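Local coordinates for endo-beta-mannanase (Opitutaceae bacterium TAV5, PDB 7BOB), which hydrolyses beta-1,4-linked mannosides as a homotrimeric exo-beta-1,4-mannosidase of glycoside hydrolase family 5, active in the hindgut of a wood-feeding termite, at residues Val61-Pro64 against Asp65-Arg69; Thr117-Leu120 against Phe121-Pro124; His240-Val244 against Pro245-Pro249; Lys331-Phe334 against Glu335-Leu338. All coordinates share one frame; numbering follows the deposited sequence.

Contact 1: Val61-Pro64 against Asp65-Arg69; sequences VRWP and DFEPR
R62 and D65 form a salt bridge across the start of helix 63-66. From its backbone, the arginine sets out with CG anti to the main-chain N (chi1 -160°). R62 CB already lies 3.2 Å from D65 OD2, and CG and CD run on past the same oxygen. A bend at chi3 then turns the guanidinium side-on to the carboxylate. R62 NE meets D65 OD2 from above the carboxylate plane at 2.7 Å, while R62 NH2 reaches D65 OD1 at 2.9 Å on its syn side in a straighter bond. NH1 forms a second salt bridge, with E32, so the cation sits between two carboxylates. A leucine here would probably leave the D65 charge without its cationic mate, its carboxylate held mainly by Q35.

R62 occupies the N-cap position, and its carbonyl takes weak bonds from D65 N and F66 N. The next carbonyl, W63 O, accepts from both F66 N and E67 N, the latter at 2.9 Å. On the W63 side, indole NE1 points to E67 OE1 (3.0 Å, 168°), a nearly straight bond lying in the ring plane; E67 OE2 is bound by R129. V61 CG1 lies over one face of the F66 ring as a CH-pi contact, 3.5 Å from the centroid.

The short helix thus follows directly on strand 56-62 of the parallel beta/alpha-barrel sheet. Helix 124-141 packs on V61, W63 and E67, helix 33-36 borders R62 and D65, and helix 75-89 packs against F66.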
loop_
_atom_site.group_PDB
_atom_site.type_symbol
_atom_site.label_atom_id
_atom_site.label_comp_id
_atom_site.label_asym_id
_atom_site.label_seq_id
_atom_site.Cartn_x
_atom_site.Cartn_y
_atom_site.Cartn_z
ATOM N N VAL A 61 -17.763 16.519 26.769
ATOM C CA VAL A 61 -18.128 17.878 26.391
ATOM C C VAL A 61 -17.981 17.954 24.876
ATOM O O VAL A 61 -16.877 18.145 24.356
ATOM C CB VAL A 61 -17.250 18.901 27.136
ATOM C CG1 VAL A 61 -17.661 20.327 26.816
ATOM C CG2 VAL A 61 -17.337 18.657 28.652
ATOM N N ARG A 62 -19.074 17.725 24.152
ATOM C CA ARG A 62 -18.996 17.655 22.695
ATOM C C ARG A 62 -18.790 19.063 22.135
ATOM O O ARG A 62 -19.688 19.916 22.217
ATOM C CB ARG A 62 -20.240 16.989 22.116
ATOM C CG ARG A 62 -20.007 16.453 20.716
ATOM C CD ARG A 62 -21.202 15.665 20.184
ATOM N NE ARG A 62 -22.397 16.497 20.058
ATOM C CZ ARG A 62 -23.446 16.171 19.312
ATOM N NH1 ARG A 62 -23.443 15.039 18.618
ATOM N NH2 ARG A 62 -24.488 16.979 19.239
ATOM N N TRP A 63 -17.595 19.294 21.579
ATOM C CA TRP A 63 -17.137 20.614 21.140
ATOM C C TRP A 63 -18.114 21.353 20.230
ATOM O O TRP A 63 -18.369 22.538 20.490
ATOM C CB TRP A 63 -15.775 20.471 20.448
ATOM C CG TRP A 63 -15.012 21.746 20.292
ATOM C CD1 TRP A 63 -15.404 22.994 20.679
ATOM C CD2 TRP A 63 -13.707 21.895 19.712
ATOM N NE1 TRP A 63 -14.427 23.913 20.369
ATOM C CE2 TRP A 63 -13.377 23.262 19.773
ATOM C CE3 TRP A 63 -12.793 21.004 19.137
ATOM C CZ2 TRP A 63 -12.166 23.762 19.298
ATOM C CZ3 TRP A 63 -11.593 21.503 18.659
ATOM C CH2 TRP A 63 -11.294 22.877 18.746
ATOM N N PRO A 64 -18.662 20.760 19.157
ATOM C CA PRO A 64 -19.635 21.517 18.344
ATOM C C PRO A 64 -20.788 22.059 19.162
ATOM O O PRO A 64 -21.255 23.178 18.896
ATOM C CB PRO A 64 -20.124 20.490 17.318
ATOM C CG PRO A 64 -19.724 19.125 17.906
ATOM C CD PRO A 64 -18.440 19.406 18.612
ATOM N N ASP A 65 -21.257 21.301 20.159
ATOM C CA ASP A 65 -22.369 21.778 20.972
ATOM C C ASP A 65 -21.996 23.062 21.693
ATOM O O ASP A 65 -22.822 23.974 21.826
ATOM C CB ASP A 65 -22.778 20.707 21.991
ATOM C CG ASP A 65 -23.402 19.475 21.351
ATOM O OD1 ASP A 65 -24.209 19.601 20.411
ATOM O OD2 ASP A 65 -23.104 18.363 21.824
ATOM N N PHE A 66 -20.750 23.158 22.151
ATOM C CA PHE A 66 -20.356 24.224 23.067
ATOM C C PHE A 66 -19.747 25.432 22.357
ATOM O O PHE A 66 -19.742 26.527 22.931
ATOM C CB PHE A 66 -19.363 23.691 24.111
ATOM C CG PHE A 66 -20.005 22.898 25.231
ATOM C CD1 PHE A 66 -20.380 21.568 25.038
ATOM C CD2 PHE A 66 -20.237 23.485 26.487
ATOM C CE1 PHE A 66 -20.974 20.823 26.072
ATOM C CE2 PHE A 66 -20.833 22.747 27.525
ATOM C CZ PHE A 66 -21.207 21.420 27.320
ATOM N N GLU A 67 -19.236 25.274 21.139
ATOM C CA GLU A 67 -18.714 26.392 20.353
ATOM C C GLU A 67 -19.252 26.310 18.932
ATOM O O GLU A 67 -18.510 26.006 17.991
ATOM C CB GLU A 67 -17.185 26.409 20.354
ATOM C CG GLU A 67 -16.621 27.769 19.991
ATOM C CD GLU A 67 -15.118 27.790 19.948
ATOM O OE1 GLU A 67 -14.487 26.866 20.495
ATOM O OE2 GLU A 67 -14.563 28.735 19.354
ATOM N N PRO A 68 -20.550 26.569 18.744
ATOM C CA PRO A 68 -21.138 26.449 17.401
ATOM C C PRO A 68 -20.591 27.451 16.399
ATOM O O PRO A 68 -20.686 27.201 15.191
ATOM C CB PRO A 68 -22.635 26.675 17.647
ATOM C CG PRO A 68 -22.692 27.415 18.948
ATOM C CD PRO A 68 -21.562 26.884 19.764
ATOM N N ARG A 69 -20.036 28.569 16.849
ATOM C CA ARG A 69 -19.386 29.532 15.976
ATOM C C ARG A 69 -18.066 29.919 16.624
ATOM O O ARG A 69 -17.926 29.811 17.844
ATOM C CB ARG A 69 -20.273 30.779 15.737
ATOM C CG ARG A 69 -21.512 30.498 14.867
ATOM C CD ARG A 69 -22.622 31.568 15.020
ATOM N NE ARG A 69 -22.798 31.988 16.414
ATOM C CZ ARG A 69 -23.513 31.318 17.326
ATOM N NH1 ARG A 69 -24.138 30.189 16.987
ATOM N NH2 ARG A 69 -23.605 31.768 18.579
#

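Contact 2: Thr117-Leu120 against Phe121-Pro124; sequences TQNL and FSDP
N119 and D123 face each other across a tight bend, their CA atoms 5.2 Å apart, where N119 O accepts D123 N at 3.0 Å. S122 N adds a weak bond to the same carbonyl. Between them L120 and F121 adopt helix-like backbone angles, and the chain turns back before helix 124-141 begins.

The N119 side chain closes the bend. With CG swung opposite the main-chain N (chi1 180°), N119 OD1 comes over the turn and accepts F121 N at 2.8 Å and S122 N at 3.0 Å. The two donors arrive from opposite faces of the amide plane, and S122 OG adds a weak third bond. This is an Asx turn, with the asparagine oxygen bonded to the backbone N two residues on. N119 ND2 is held by D162 O, which fixes the amide at both ends. An alanine here would probably leave F121 N without its acceptor and S122 N with only its weak bond to the N119 carbonyl, and take away the link to D162 O.

Q118 NE2 donates to D123 OD2 at 2.9 Å and 170°. The acceptor is approached from above the carboxylate plane, and the amide and carboxylate planes stand 84° apart. D123 is the N-cap of helix 124-141, its OD2 also accepting M126 N, so one oxygen joins the loop to the helix start. On the apolar side L120 CD2 meets F121 CE1 at 3.8 Å, and the F121 ring lies edge-to-face with W174 of helix 168-183.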
loop_
_atom_site.group_PDB
_atom_site.type_symbol
_atom_site.label_atom_id
_atom_site.label_comp_id
_atom_site.label_asym_id
_atom_site.label_seq_id
_atom_site.Cartn_x
_atom_site.Cartn_y
_atom_site.Cartn_z
ATOM N N THR A 117 -10.035 20.111 5.725
ATOM C CA THR A 117 -8.660 20.484 5.404
ATOM C C THR A 117 -7.874 20.950 6.623
ATOM O O THR A 117 -6.651 21.084 6.536
ATOM C CB THR A 117 -8.624 21.592 4.337
ATOM O OG1 THR A 117 -8.918 22.856 4.946
ATOM C CG2 THR A 117 -9.628 21.323 3.217
ATOM N N GLN A 118 -8.533 21.209 7.753
ATOM C CA GLN A 118 -7.869 21.748 8.931
ATOM C C GLN A 118 -7.605 20.612 9.904
ATOM O O GLN A 118 -8.527 20.117 10.563
ATOM C CB GLN A 118 -8.710 22.824 9.591
ATOM C CG GLN A 118 -8.805 24.133 8.821
ATOM C CD GLN A 118 -9.780 25.019 9.517
ATOM O OE1 GLN A 118 -10.970 24.983 9.214
ATOM N NE2 GLN A 118 -9.306 25.736 10.536
ATOM N N ASN A 119 -6.341 20.224 9.989
ATOM C CA ASN A 119 -5.888 19.155 10.853
ATOM C C ASN A 119 -5.939 19.604 12.306
ATOM O O ASN A 119 -5.330 20.618 12.660
ATOM C CB ASN A 119 -4.466 18.765 10.466
ATOM C CG ASN A 119 -3.912 17.644 11.339
ATOM O OD1 ASN A 119 -3.494 17.877 12.472
ATOM N ND2 ASN A 119 -3.908 16.421 10.808
ATOM N N LEU A 120 -6.636 18.826 13.146
ATOM C CA LEU A 120 -6.855 19.219 14.538
ATOM C C LEU A 120 -5.551 19.595 15.235
ATOM O O LEU A 120 -5.521 20.521 16.052
ATOM C CB LEU A 120 -7.558 18.091 15.313
ATOM C CG LEU A 120 -7.787 18.375 16.813
ATOM C CD1 LEU A 120 -9.013 19.249 17.021
ATOM C CD2 LEU A 120 -7.874 17.102 17.684
ATOM N N PHE A 121 -4.458 18.907 14.909
ATOM C CA PHE A 121 -3.222 19.058 15.664
ATOM C C PHE A 121 -2.280 20.119 15.107
ATOM O O PHE A 121 -1.512 20.718 15.871
ATOM C CB PHE A 121 -2.471 17.718 15.710
ATOM C CG PHE A 121 -3.261 16.590 16.323
ATOM C CD1 PHE A 121 -3.739 16.685 17.628
ATOM C CD2 PHE A 121 -3.516 15.429 15.598
ATOM C CE1 PHE A 121 -4.458 15.636 18.204
ATOM C CE2 PHE A 121 -4.224 14.372 16.165
ATOM C CZ PHE A 121 -4.700 14.476 17.476
ATOM N N SER A 122 -2.285 20.344 13.795
ATOM C CA SER A 122 -1.264 21.162 13.155
ATOM C C SER A 122 -1.776 22.477 12.606
ATOM O O SER A 122 -0.981 23.409 12.442
ATOM C CB SER A 122 -0.635 20.393 11.994
ATOM O OG SER A 122 -1.679 20.006 11.125
ATOM N N ASP A 123 -3.053 22.554 12.258
ATOM C CA ASP A 123 -3.582 23.779 11.680
ATOM C C ASP A 123 -3.429 24.940 12.664
ATOM O O ASP A 123 -3.835 24.814 13.829
ATOM C CB ASP A 123 -5.051 23.633 11.301
ATOM C CG ASP A 123 -5.601 24.914 10.740
ATOM O OD1 ASP A 123 -5.010 25.384 9.749
ATOM O OD2 ASP A 123 -6.570 25.476 11.295
ATOM N N PRO A 124 -2.846 26.072 12.244
ATOM C CA PRO A 124 -2.638 27.182 13.199
ATOM C C PRO A 124 -3.921 27.661 13.859
ATOM O O PRO A 124 -3.955 27.868 15.084
ATOM C CB PRO A 124 -1.988 28.263 12.322
ATOM C CG PRO A 124 -1.242 27.455 11.257
ATOM C CD PRO A 124 -2.178 26.315 10.945
#

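Contact 3: His240-Val244 against Pro245-Pro249; sequences HGYPV and PNWHP
V244 is the bump that W247 covers. Its CB and both methyls lie against one face of the indole, and V244 CG1 sits over the five-membered ring, 3.6 Å from the centroid and 15° off the normal, a CH-pi contact. V244 CG2 leans instead toward the six-membered ring, reaching W247 CD2 and CE2 at 3.9 Å, so the branched side chain spans the fused system. W247 takes chi1 -66°, which places CG beside its own backbone N and lets the indole fold back over the valine.

The far rim of the indole fits against Y242. W247 CZ3 comes within 3.8 Å of Y242 CD1 and equally near CG and CB, and the edge of the indole is turned to the tyrosine face, an offset edge-to-face pair with planes at 76°. Y242 OH is hydrogen-bonded to E281 on the adjacent barrel strand 277-282.

Beneath this apolar wedge one side-chain and one backbone hydrogen bond tie the turn. H248 NE2 donates to Y242 O at 2.7 Å, nearly in line with the carbonyl, and W247 N binds V244 O at 3.2 Å.

The contact spans the C-terminal end of barrel strand 237-241 and the 3-10 turn after it. Helix 258-272 touches P243 and H248, helix 406-422 packs on P249, and the second subunit meets V244, P245 and N246, with N246 ND2 hydrogen-bonded to its R517 O.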
loop_
_atom_site.group_PDB
_atom_site.type_symbol
_atom_site.label_atom_id
_atom_site.label_comp_id
_atom_site.label_asym_id
_atom_site.label_seq_id
_atom_site.Cartn_x
_atom_site.Cartn_y
_atom_site.Cartn_z
ATOM N N HIS A 240 -7.781 1.749 27.088
ATOM C CA HIS A 240 -9.108 1.301 26.685
ATOM C C HIS A 240 -8.962 -0.078 26.071
ATOM O O HIS A 240 -8.009 -0.329 25.332
ATOM C CB HIS A 240 -9.736 2.204 25.611
ATOM C CG HIS A 240 -9.943 3.625 26.028
ATOM N ND1 HIS A 240 -10.509 4.562 25.186
ATOM C CD2 HIS A 240 -9.673 4.271 27.185
ATOM C CE1 HIS A 240 -10.573 5.728 25.806
ATOM N NE2 HIS A 240 -10.074 5.580 27.022
ATOM N N GLY A 241 -9.922 -0.953 26.308
ATOM C CA GLY A 241 -9.767 -2.240 25.672
ATOM C C GLY A 241 -11.032 -3.050 25.638
ATOM O O GLY A 241 -11.840 -3.018 26.577
ATOM N N TYR A 242 -11.205 -3.763 24.537
ATOM C CA TYR A 242 -12.380 -4.567 24.259
ATOM C C TYR A 242 -11.940 -5.891 23.659
ATOM O O TYR A 242 -10.838 -5.993 23.110
ATOM C CB TYR A 242 -13.304 -3.829 23.292
ATOM C CG TYR A 242 -13.706 -2.474 23.783
ATOM C CD1 TYR A 242 -12.906 -1.351 23.551
ATOM C CD2 TYR A 242 -14.898 -2.313 24.487
ATOM C CE1 TYR A 242 -13.316 -0.064 24.027
ATOM C CE2 TYR A 242 -15.299 -1.063 24.944
ATOM C CZ TYR A 242 -14.513 0.057 24.713
ATOM O OH TYR A 242 -14.951 1.291 25.186
ATOM N N PRO A 243 -12.787 -6.921 23.732
ATOM C CA PRO A 243 -12.403 -8.261 23.237
ATOM C C PRO A 243 -12.606 -8.523 21.746
ATOM O O PRO A 243 -12.261 -9.618 21.290
ATOM C CB PRO A 243 -13.310 -9.185 24.064
ATOM C CG PRO A 243 -14.550 -8.345 24.359
ATOM C CD PRO A 243 -14.052 -6.931 24.496
ATOM N N VAL A 244 -13.120 -7.571 20.971
ATOM C CA VAL A 244 -13.418 -7.763 19.544
ATOM C C VAL A 244 -12.162 -8.267 18.843
ATOM O O VAL A 244 -11.108 -7.615 18.901
ATOM C CB VAL A 244 -13.942 -6.461 18.899
ATOM C CG1 VAL A 244 -14.394 -6.695 17.461
ATOM C CG2 VAL A 244 -15.094 -5.885 19.713
ATOM N N PRO A 245 -12.199 -9.445 18.227
ATOM C CA PRO A 245 -10.951 -10.005 17.679
ATOM C C PRO A 245 -10.232 -9.090 16.692
ATOM O O PRO A 245 -9.009 -8.942 16.794
ATOM C CB PRO A 245 -11.425 -11.313 17.033
ATOM C CG PRO A 245 -12.565 -11.730 17.878
ATOM C CD PRO A 245 -13.291 -10.434 18.230
ATOM N N ASN A 246 -10.915 -8.433 15.764
ATOM C CA ASN A 246 -10.112 -7.701 14.781
ATOM C C ASN A 246 -9.767 -6.272 15.215
ATOM O O ASN A 246 -9.233 -5.512 14.402
ATOM C CB ASN A 246 -10.773 -7.718 13.389
ATOM C CG ASN A 246 -12.125 -7.068 13.378
ATOM O OD1 ASN A 246 -12.555 -6.515 14.378
ATOM N ND2 ASN A 246 -12.813 -7.132 12.245
ATOM N N TRP A 247 -9.998 -5.903 16.477
ATOM C CA TRP A 247 -9.485 -4.639 16.994
ATOM C C TRP A 247 -8.052 -4.745 17.512
ATOM O O TRP A 247 -7.556 -3.793 18.116
ATOM C CB TRP A 247 -10.393 -4.088 18.109
ATOM C CG TRP A 247 -11.765 -3.703 17.606
ATOM C CD1 TRP A 247 -12.272 -3.942 16.358
ATOM C CD2 TRP A 247 -12.798 -3.042 18.333
ATOM N NE1 TRP A 247 -13.557 -3.470 16.267
ATOM C CE2 TRP A 247 -13.905 -2.910 17.464
ATOM C CE3 TRP A 247 -12.909 -2.569 19.643
ATOM C CZ2 TRP A 247 -15.096 -2.309 17.854
ATOM C CZ3 TRP A 247 -14.092 -1.951 20.027
ATOM C CH2 TRP A 247 -15.171 -1.836 19.142
ATOM N N HIS A 248 -7.380 -5.870 17.295
ATOM C CA HIS A 248 -6.049 -6.097 17.841
ATOM C C HIS A 248 -5.163 -6.726 16.776
ATOM O O HIS A 248 -5.667 -7.399 15.870
ATOM C CB HIS A 248 -6.116 -7.013 19.072
ATOM C CG HIS A 248 -7.059 -6.511 20.116
ATOM N ND1 HIS A 248 -6.661 -5.663 21.128
ATOM C CD2 HIS A 248 -8.392 -6.679 20.264
ATOM C CE1 HIS A 248 -7.705 -5.347 21.872
ATOM N NE2 HIS A 248 -8.768 -5.949 21.371
ATOM N N PRO A 249 -3.841 -6.544 16.868
ATOM C CA PRO A 249 -2.955 -7.075 15.827
ATOM C C PRO A 249 -2.755 -8.586 15.893
ATOM O O PRO A 249 -2.178 -9.147 14.953
ATOM C CB PRO A 249 -1.641 -6.331 16.079
ATOM C CG PRO A 249 -1.645 -6.112 17.553
ATOM C CD PRO A 249 -3.089 -5.803 17.897
#

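Contact 4: Lys331-Phe334 against Glu335-Leu338; sequences KNNF and ESEL
N333 O is gripped twice by S336, by its hydroxyl OG at 2.8 Å in the carbonyl plane and by its backbone N at 2.9 Å from well above that plane. The serine OG lies between its own N and carbonyl carbon (chi1 79°), which folds the hydroxyl back onto the previous turn. This is one step of a 3-10 turn spanning 333-336, in the loop between strand 311-316 and helix 352-364 of the barrel domain. The i-to-i+3 pattern continues on both sides: E335 N donates to N332 O at 2.9 Å, and E337 N to F334 O at 3.3 Å.

Against the turn lies the F334 ring. F334 and E335 run side by side and point the same way, and E335 CG sits over one ring face as a CH-pi contact, 4.0 Å from the centroid. Bending at chi2 (-86°) brings the carboxylate back along the ring, its plane 36° from that of the phenyl. OE1 has a weak bond to S105.

The second subunit meets most of this stretch; its N479 bonds to N333 N and K331 O, and its A481 packs on N333 and S336, while N333 ND2 is held within its own chain by Y329 O. At the edge of the F334 ring stands L338, whose CD2 lies 4.3 Å from F334 CD2 and 3.4 Å from F334 O.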
loop_
_atom_site.group_PDB
_atom_site.type_symbol
_atom_site.label_atom_id
_atom_site.label_comp_id
_atom_site.label_asym_id
_atom_site.label_seq_id
_atom_site.Cartn_x
_atom_site.Cartn_y
_atom_site.Cartn_z
ATOM N N LYS A 331 -25.260 3.393 11.611
ATOM C CA LYS A 331 -24.258 2.690 10.814
ATOM C C LYS A 331 -23.430 1.680 11.611
ATOM O O LYS A 331 -22.822 0.790 11.000
ATOM C CB LYS A 331 -23.306 3.696 10.163
ATOM C CG LYS A 331 -22.305 4.294 11.140
ATOM C CD LYS A 331 -21.331 5.224 10.452
ATOM C CE LYS A 331 -20.073 5.370 11.275
ATOM N NZ LYS A 331 -19.181 6.404 10.696
ATOM N N ASN A 332 -23.354 1.808 12.955
ATOM C CA ASN A 332 -22.621 0.857 13.810
ATOM C C ASN A 332 -23.545 0.468 14.971
ATOM O O ASN A 332 -23.316 0.846 16.123
ATOM C CB ASN A 332 -21.302 1.456 14.330
ATOM C CG ASN A 332 -20.189 1.449 13.299
ATOM O OD1 ASN A 332 -20.409 1.155 12.122
ATOM N ND2 ASN A 332 -18.977 1.788 13.736
ATOM N N ASN A 333 -24.604 -0.283 14.660
ATOM C CA ASN A 333 -25.657 -0.527 15.633
ATOM C C ASN A 333 -25.216 -1.376 16.825
ATOM O O ASN A 333 -25.939 -1.385 17.823
ATOM C CB ASN A 333 -26.859 -1.171 14.954
ATOM C CG ASN A 333 -28.153 -0.952 15.721
ATOM O OD1 ASN A 333 -28.888 -1.893 15.975
ATOM N ND2 ASN A 333 -28.431 0.300 16.105
ATOM N N PHE A 334 -24.056 -2.055 16.774
ATOM C CA PHE A 334 -23.563 -2.699 18.002
ATOM C C PHE A 334 -23.372 -1.672 19.106
ATOM O O PHE A 334 -23.427 -2.020 20.295
ATOM C CB PHE A 334 -22.249 -3.467 17.768
ATOM C CG PHE A 334 -21.008 -2.585 17.722
ATOM C CD1 PHE A 334 -20.529 -2.085 16.504
ATOM C CD2 PHE A 334 -20.320 -2.256 18.885
ATOM C CE1 PHE A 334 -19.396 -1.274 16.451
ATOM C CE2 PHE A 334 -19.186 -1.440 18.836
ATOM C CZ PHE A 334 -18.723 -0.951 17.610
ATOM N N GLU A 335 -23.164 -0.401 18.738
ATOM C CA GLU A 335 -23.024 0.650 19.736
ATOM C C GLU A 335 -24.316 0.871 20.514
ATOM O O GLU A 335 -24.276 1.478 21.589
ATOM C CB GLU A 335 -22.576 1.969 19.083
ATOM C CG GLU A 335 -21.189 1.937 18.447
ATOM C CD GLU A 335 -20.032 2.237 19.417
ATOM O OE1 GLU A 335 -20.254 2.502 20.641
ATOM O OE2 GLU A 335 -18.878 2.227 18.919
ATOM N N SER A 336 -25.455 0.380 20.012
ATOM C CA SER A 336 -26.732 0.597 20.676
ATOM C C SER A 336 -26.965 -0.331 21.860
ATOM O O SER A 336 -27.971 -0.157 22.563
ATOM C CB SER A 336 -27.890 0.428 19.681
ATOM O OG SER A 336 -28.176 -0.945 19.458
ATOM N N GLU A 337 -26.082 -1.305 22.094
ATOM C CA GLU A 337 -26.329 -2.365 23.078
ATOM C C GLU A 337 -25.069 -2.654 23.893
ATOM O O GLU A 337 -24.677 -3.803 24.099
ATOM C CB GLU A 337 -26.834 -3.636 22.396
ATOM C CG GLU A 337 -27.617 -4.535 23.351
ATOM C CD GLU A 337 -28.117 -5.816 22.704
ATOM O OE1 GLU A 337 -28.408 -5.803 21.491
ATOM O OE2 GLU A 337 -28.226 -6.839 23.419
ATOM N N LEU A 338 -24.416 -1.600 24.367
ATOM C CA LEU A 338 -23.236 -1.735 25.207
ATOM C C LEU A 338 -23.527 -1.430 26.677
ATOM O O LEU A 338 -22.589 -1.343 27.482
ATOM C CB LEU A 338 -22.135 -0.820 24.676
ATOM C CG LEU A 338 -21.837 -1.085 23.184
ATOM C CD1 LEU A 338 -20.744 -0.173 22.679
ATOM C CD2 LEU A 338 -21.455 -2.572 22.972
#

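Overall arrangement
Contact 1 is the most buried of the four and contacts 2, 3 and 4 are partly buried. Contacts 1 and 3 both grow out of the same parallel barrel sheet, at strands 56-62 and 237-241, whereas contacts 2 and 4 lie in loops. Contacts 1 and 2 meet where W63 CZ3 packs on L120 CD1 at 3.8 Å, and helix 124-141 borders both. Contacts 3 and 4, with centres about 16 Å apart, join through W247 CZ2 and F334 CZ at 3.9 Å and share the second subunit. Chemistry differs accordingly: a salt bridge in contact 1, amide and cap bonds in contact 2, CH-pi and edge-to-face ring packing in contact 3, and backbone turn bonds in contact 4.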